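Local coordinates for protein aldehyde dehydrogenase (Bartonella henselae, PDB 3I44) that probably oxidises aldehydes to carboxylic acids, with NAD or NADP as the electron-accepting coenzyme, at residues M119-Q124 / F296-G300; C268-G273 / F473-E479. The protein carries 1 engineered substitution. One frame throughout, in Å; residues are numbered along the deposited sequence.

Interaction 1 of 2, residues M119-Q124 / F296-G300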
loop_
_atom_site.group_PDB
_atom_site.type_symbol
_atom_site.label_atom_id
_atom_site.label_comp_id
_atom_site.label_asym_id
_atom_site.label_seq_id
_atom_site.Cartn_x
_atom_site.Cartn_y
_atom_site.Cartn_z
ATOM N N MET A 119 -23.497 -1.953 26.726
ATOM C CA MET A 119 -22.773 -2.193 25.479
ATOM C C MET A 119 -21.377 -1.568 25.519
ATOM O O MET A 119 -20.494 -2.044 24.826
ATOM C CB MET A 119 -23.570 -1.820 24.229
ATOM C CG MET A 119 -23.649 -0.301 23.863
ATOM S SD MET A 119 -22.227 0.413 23.005
ATOM C CE MET A 119 -22.403 -0.404 21.401
ATOM N N ALA A 120 -21.160 -0.569 26.381
ATOM C CA ALA A 120 -19.825 -0.030 26.615
ATOM C C ALA A 120 -18.921 -1.143 27.178
ATOM O O ALA A 120 -17.728 -1.204 26.870
ATOM C CB ALA A 120 -19.869 1.197 27.608
ATOM N N LEU A 121 -19.461 -1.993 28.046
ATOM C CA LEU A 121 -18.689 -3.137 28.571
ATOM C C LEU A 121 -18.680 -4.298 27.574
ATOM O O LEU A 121 -17.606 -4.765 27.207
ATOM C CB LEU A 121 -19.217 -3.619 29.925
ATOM C CG LEU A 121 -18.465 -4.776 30.600
ATOM C CD1 LEU A 121 -17.015 -4.352 30.959
ATOM C CD2 LEU A 121 -19.175 -5.273 31.866
ATOM N N ASN A 122 -19.850 -4.760 27.120
ATOM C CA ASN A 122 -19.916 -6.027 26.381
ATOM C C ASN A 122 -19.542 -5.947 24.887
ATOM O O ASN A 122 -19.414 -6.972 24.239
ATOM C CB ASN A 122 -21.270 -6.730 26.564
ATOM C CG ASN A 122 -22.427 -6.011 25.893
ATOM O OD1 ASN A 122 -22.308 -5.473 24.763
ATOM N ND2 ASN A 122 -23.601 -6.042 26.564
ATOM N N ALA A 123 -19.375 -4.742 24.349
ATOM C CA ALA A 123 -18.991 -4.576 22.959
ATOM C C ALA A 123 -17.820 -3.611 22.851
ATOM O O ALA A 123 -16.766 -4.005 22.402
ATOM C CB ALA A 123 -20.169 -4.132 22.130
ATOM N N GLN A 124 -17.964 -2.365 23.315
ATOM C CA GLN A 124 -16.847 -1.394 23.186
ATOM C C GLN A 124 -15.572 -1.930 23.869
ATOM O O GLN A 124 -14.481 -1.888 23.287
ATOM C CB GLN A 124 -17.237 -0.015 23.724
ATOM C CG GLN A 124 -18.311 0.719 22.890
ATOM C CD GLN A 124 -17.708 1.493 21.730
ATOM O OE1 GLN A 124 -16.483 1.508 21.539
ATOM N NE2 GLN A 124 -18.570 2.134 20.928
ATOM N N PHE A 296 -29.034 0.889 13.763
ATOM C CA PHE A 296 -29.099 1.827 14.876
ATOM C C PHE A 296 -28.076 1.560 15.974
ATOM O O PHE A 296 -27.868 2.411 16.853
ATOM C CB PHE A 296 -30.502 1.841 15.498
ATOM C CG PHE A 296 -31.626 2.207 14.510
ATOM C CD1 PHE A 296 -31.404 3.094 13.451
ATOM C CD2 PHE A 296 -32.893 1.652 14.660
ATOM C CE1 PHE A 296 -32.443 3.412 12.541
ATOM C CE2 PHE A 296 -33.954 1.993 13.780
ATOM C CZ PHE A 296 -33.713 2.845 12.707
ATOM N N TYR A 297 -27.451 0.391 15.943
ATOM C CA TYR A 297 -26.483 0.015 16.964
ATOM C C TYR A 297 -25.361 1.044 17.019
ATOM O O TYR A 297 -24.892 1.553 15.976
ATOM C CB TYR A 297 -25.924 -1.385 16.659
ATOM C CG TYR A 297 -25.122 -2.009 17.772
ATOM C CD1 TYR A 297 -25.702 -2.326 18.980
ATOM C CD2 TYR A 297 -23.786 -2.299 17.596
ATOM C CE1 TYR A 297 -24.944 -2.915 20.019
ATOM C CE2 TYR A 297 -23.030 -2.872 18.588
ATOM C CZ TYR A 297 -23.608 -3.206 19.793
ATOM O OH TYR A 297 -22.813 -3.798 20.766
ATOM N N ASN A 298 -24.913 1.342 18.224
ATOM C CA ASN A 298 -23.933 2.429 18.454
ATOM C C ASN A 298 -24.416 3.754 17.834
ATOM O O ASN A 298 -23.608 4.594 17.409
ATOM C CB ASN A 298 -22.568 2.045 17.880
ATOM C CG ASN A 298 -21.409 2.740 18.579
ATOM O OD1 ASN A 298 -21.427 2.953 19.807
ATOM N ND2 ASN A 298 -20.376 3.065 17.810
ATOM N N SER A 299 -25.736 3.920 17.799
ATOM C CA SER A 299 -26.408 5.085 17.223
ATOM C C SER A 299 -25.968 5.342 15.785
ATOM O O SER A 299 -25.937 6.489 15.324
ATOM C CB SER A 299 -26.200 6.311 18.103
ATOM O OG SER A 299 -26.524 6.004 19.466
ATOM N N GLY A 300 -25.663 4.253 15.069
ATOM C CA GLY A 300 -25.286 4.324 13.676
ATOM C C GLY A 300 -23.848 4.718 13.430
ATOM O O GLY A 300 -23.451 4.950 12.261
HETATM O O HOH W 1 -24.033 -4.922 22.752
#

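Interaction 2 of 2, residues C268-G273 / F473-E479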
loop_
_atom_site.group_PDB
_atom_site.type_symbol
_atom_site.label_atom_id
_atom_site.label_comp_id
_atom_site.label_asym_id
_atom_site.label_seq_id
_atom_site.Cartn_x
_atom_site.Cartn_y
_atom_site.Cartn_z
ATOM N N CYS A 268 -1.646 2.827 5.852
ATOM C CA CYS A 268 -2.758 1.878 5.996
ATOM C C CYS A 268 -4.023 2.611 6.501
ATOM O O CYS A 268 -4.018 3.209 7.564
ATOM C CB CYS A 268 -2.356 0.724 6.940
ATOM S SG CYS A 268 -1.033 -0.251 6.219
ATOM N N LEU A 269 -5.078 2.598 5.698
ATOM C CA LEU A 269 -6.283 3.398 5.969
ATOM C C LEU A 269 -7.536 2.528 6.222
ATOM O O LEU A 269 -7.868 1.645 5.389
ATOM C CB LEU A 269 -6.571 4.291 4.746
ATOM C CG LEU A 269 -5.493 5.291 4.335
ATOM C CD1 LEU A 269 -5.879 6.104 3.088
ATOM C CD2 LEU A 269 -5.129 6.252 5.511
ATOM N N GLU A 270 -8.233 2.830 7.322
ATOM C CA GLU A 270 -9.562 2.278 7.623
ATOM C C GLU A 270 -10.541 3.470 7.631
ATOM O O GLU A 270 -10.498 4.312 8.557
ATOM C CB GLU A 270 -9.556 1.619 9.000
ATOM C CG GLU A 270 -8.721 0.328 9.122
ATOM C CD GLU A 270 -9.460 -0.914 8.639
ATOM O OE1 GLU A 270 -10.686 -0.804 8.367
ATOM O OE2 GLU A 270 -8.815 -1.998 8.537
ATOM N N LEU A 271 -11.348 3.568 6.586
ATOM C CA LEU A 271 -12.170 4.768 6.356
ATOM C C LEU A 271 -13.685 4.464 6.463
ATOM O O LEU A 271 -14.095 3.458 7.048
ATOM C CB LEU A 271 -11.808 5.403 5.003
ATOM C CG LEU A 271 -10.298 5.627 4.822
ATOM C CD1 LEU A 271 -9.891 6.199 3.448
ATOM C CD2 LEU A 271 -9.722 6.466 5.936
ATOM N N GLY A 272 -14.520 5.320 5.891
ATOM C CA GLY A 272 -15.954 5.172 6.069
ATOM C C GLY A 272 -16.597 4.165 5.136
ATOM O O GLY A 272 -15.931 3.496 4.344
ATOM N N GLY A 273 -17.913 4.051 5.264
ATOM C CA GLY A 273 -18.676 3.134 4.442
ATOM C C GLY A 273 -20.097 3.570 4.222
ATOM O O GLY A 273 -20.624 4.466 4.912
ATOM N N PHE A 473 -12.870 3.867 -1.527
ATOM C CA PHE A 473 -12.897 4.993 -0.560
ATOM C C PHE A 473 -13.071 4.559 0.888
ATOM O O PHE A 473 -12.979 5.381 1.810
ATOM C CB PHE A 473 -14.007 6.012 -0.905
ATOM C CG PHE A 473 -13.628 6.997 -2.004
ATOM C CD1 PHE A 473 -12.644 6.712 -2.921
ATOM C CD2 PHE A 473 -14.261 8.258 -2.081
ATOM C CE1 PHE A 473 -12.276 7.689 -3.926
ATOM C CE2 PHE A 473 -13.901 9.209 -3.061
ATOM C CZ PHE A 473 -12.918 8.922 -3.979
ATOM N N SER A 474 -13.311 3.277 1.109
ATOM C CA SER A 474 -13.278 2.780 2.484
ATOM C C SER A 474 -11.851 2.484 2.990
ATOM O O SER A 474 -11.679 2.091 4.138
ATOM C CB SER A 474 -14.144 1.518 2.616
ATOM O OG SER A 474 -15.516 1.787 2.282
ATOM N N GLY A 475 -10.848 2.649 2.126
ATOM C CA GLY A 475 -9.449 2.311 2.474
ATOM C C GLY A 475 -9.185 0.858 2.119
ATOM O O GLY A 475 -10.110 0.134 1.724
ATOM N N ARG A 476 -7.938 0.426 2.252
ATOM C CA ARG A 476 -7.554 -0.939 1.903
ATOM C C ARG A 476 -6.736 -1.608 3.005
ATOM O O ARG A 476 -6.175 -2.683 2.794
ATOM C CB ARG A 476 -6.780 -0.956 0.581
ATOM C CG ARG A 476 -7.706 -0.903 -0.620
ATOM C CD ARG A 476 -6.981 -1.021 -1.932
ATOM N NE ARG A 476 -7.927 -1.323 -2.999
ATOM C CZ ARG A 476 -8.557 -0.439 -3.776
ATOM N NH1 ARG A 476 -8.360 0.863 -3.651
ATOM N NH2 ARG A 476 -9.382 -0.878 -4.704
ATOM N N ALA A 477 -6.683 -0.987 4.158
ATOM C CA ALA A 477 -6.090 -1.604 5.348
ATOM C C ALA A 477 -6.674 -3.007 5.597
ATOM O O ALA A 477 -7.812 -3.296 5.251
ATOM C CB ALA A 477 -6.343 -0.739 6.509
ATOM N N ARG A 478 -5.877 -3.863 6.203
ATOM C CA ARG A 478 -6.284 -5.234 6.534
ATOM C C ARG A 478 -5.853 -5.458 7.985
ATOM O O ARG A 478 -4.729 -5.903 8.259
ATOM C CB ARG A 478 -5.637 -6.198 5.554
ATOM C CG ARG A 478 -6.198 -6.093 4.126
ATOM C CD ARG A 478 -7.570 -6.765 4.004
ATOM N NE ARG A 478 -8.287 -6.658 2.720
ATOM C CZ ARG A 478 -8.961 -5.582 2.291
ATOM N NH1 ARG A 478 -8.939 -4.430 2.977
ATOM N NH2 ARG A 478 -9.645 -5.648 1.170
ATOM N N GLU A 479 -6.723 -5.037 8.907
ATOM C CA GLU A 479 -6.416 -5.053 10.328
ATOM C C GLU A 479 -6.856 -6.378 10.944
ATOM O O GLU A 479 -7.788 -6.990 10.473
ATOM C CB GLU A 479 -7.069 -3.863 11.030
ATOM C CG GLU A 479 -6.490 -2.501 10.593
ATOM C CD GLU A 479 -6.695 -1.371 11.589
ATOM O OE1 GLU A 479 -5.733 -0.596 11.837
ATOM O OE2 GLU A 479 -7.783 -1.276 12.189
HETATM O O HOH W 2 -10.128 -0.454 5.180
HETATM O O HOH W 3 -5.086 1.650 2.970
#

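Interaction 1 of 2, residues M119-Q124 / F296-G300
Gln124 and Asn298 meet beside a single polar atom that both hold: the backbone O of Asn172 accepts a hydrogen bond from Gln124 NE2 and another from Asn298 ND2. The two side chains cross at about a right angle with their amide planes 54° apart, and the direct bond between them, Gln124 NE2 to Asn298 OD1 at 3.2 Å, is weak and bent, with an angle of 130° at the hydrogen. Asn298 ND2 also donates to the O of Gln301, so its amide is tied to two backbone carbonyls while OD1 faces the helix. This loop, which follows helix 287-296, carries the Gly-Gln-Ser-Cys sequence that in aldehyde dehydrogenases brings in the nucleophilic cysteine, and Asn172 lies in the Pro-Trp-Asn-Trp-Pro sequence, whose asparagine lines the oxyanion hole in relatives. Asn298, Ser299 and Gly300 all have left-handed backbone angles, and Gly300 N bonds back to Tyr297 O. On helix 117-141 a wider, pi-type turn lets Met119 O accept from both Ala123 N and Gln124 N. The side chain of Met119 starts in the crowded position between its backbone N and carbonyl carbon (chi1 78°) and folds twice more, which brings the methyl CE obliquely against the phenol end of the Tyr297 ring, 3.4 Å from Tyr297 CZ and 3.8 Å from each of its CE1 and CE2. Ala123 CB sits at the ring edge, near its plane, tight against Tyr297 OH at 3.0 Å. A water, also in the ring plane, links Tyr297 OH at 2.6 Å to Asn122 OD1 at 2.7 Å, the second bond being one the water donates.

Interaction 2 of 2, residues C268-G273 / F473-E479
Glu270 and Glu479 lie against each other where strand 266-270 runs out into the Glu-Leu-Gly-Gly sequence, a signature of aldehyde dehydrogenases whose glutamate acts as general base in relatives. From CB, which points away from 473-479, the Glu270 chain bends sharply at chi2 (-83°) and returns toward that loop. Its CG lies 3.6 Å from both CD and OE2 of Glu479, CD comes to 3.8 Å from Ala477 CB, and the tip OE2 settles 3.1 Å from Glu479 CG, beside Ala477 CB. The two carboxylates are turned 41° apart; that of Glu479 reaches beyond the contact to a salt bridge with Lys181. Backbone bonds join the strand end and the turn after it to the loop: Ala477 N donates to Leu269 O and Leu271 N to Ser474 O. Between them, the CA of Gly475 gives a CA-H...O contact to the same Leu269 O. A water accepts from Leu269 N and from Arg476 N. Leu271 CB and CD1 press on Phe473 O. On the outer side, Arg476 forms salt bridges with Glu242 and Asp490 of the second subunit, so the loop is held both to 268-273 of its own chain and to the second subunit. At the far end Ser474 OG, also bonded to Gly430 N, donates to Gly272 O over 2.7 Å, lying in the plane of that carbonyl at a C=O...O angle of 156°.

Overall arrangement
From the N terminus the chain first passes 119-124 on helix 117-141, then 268-273 at the end of strand 266-270. Residues 296-300 return to the first of these and close interaction 1 over 171 intervening residues; 473-479 return to the second and close interaction 2 over 199. The two loops therefore cross. Interaction 1 joins helix 117-141 to the loop between helix 287-296 and strand 308-312, a strand of one seven-stranded sheet. Interaction 2 joins strand 266-270, in the other, to the segment that leaves strand 454-457 and leads to helix 481-486. The centres of interactions 1 and 2 are 21 Å apart. Their nearest atoms are about 8 Å apart, without touching.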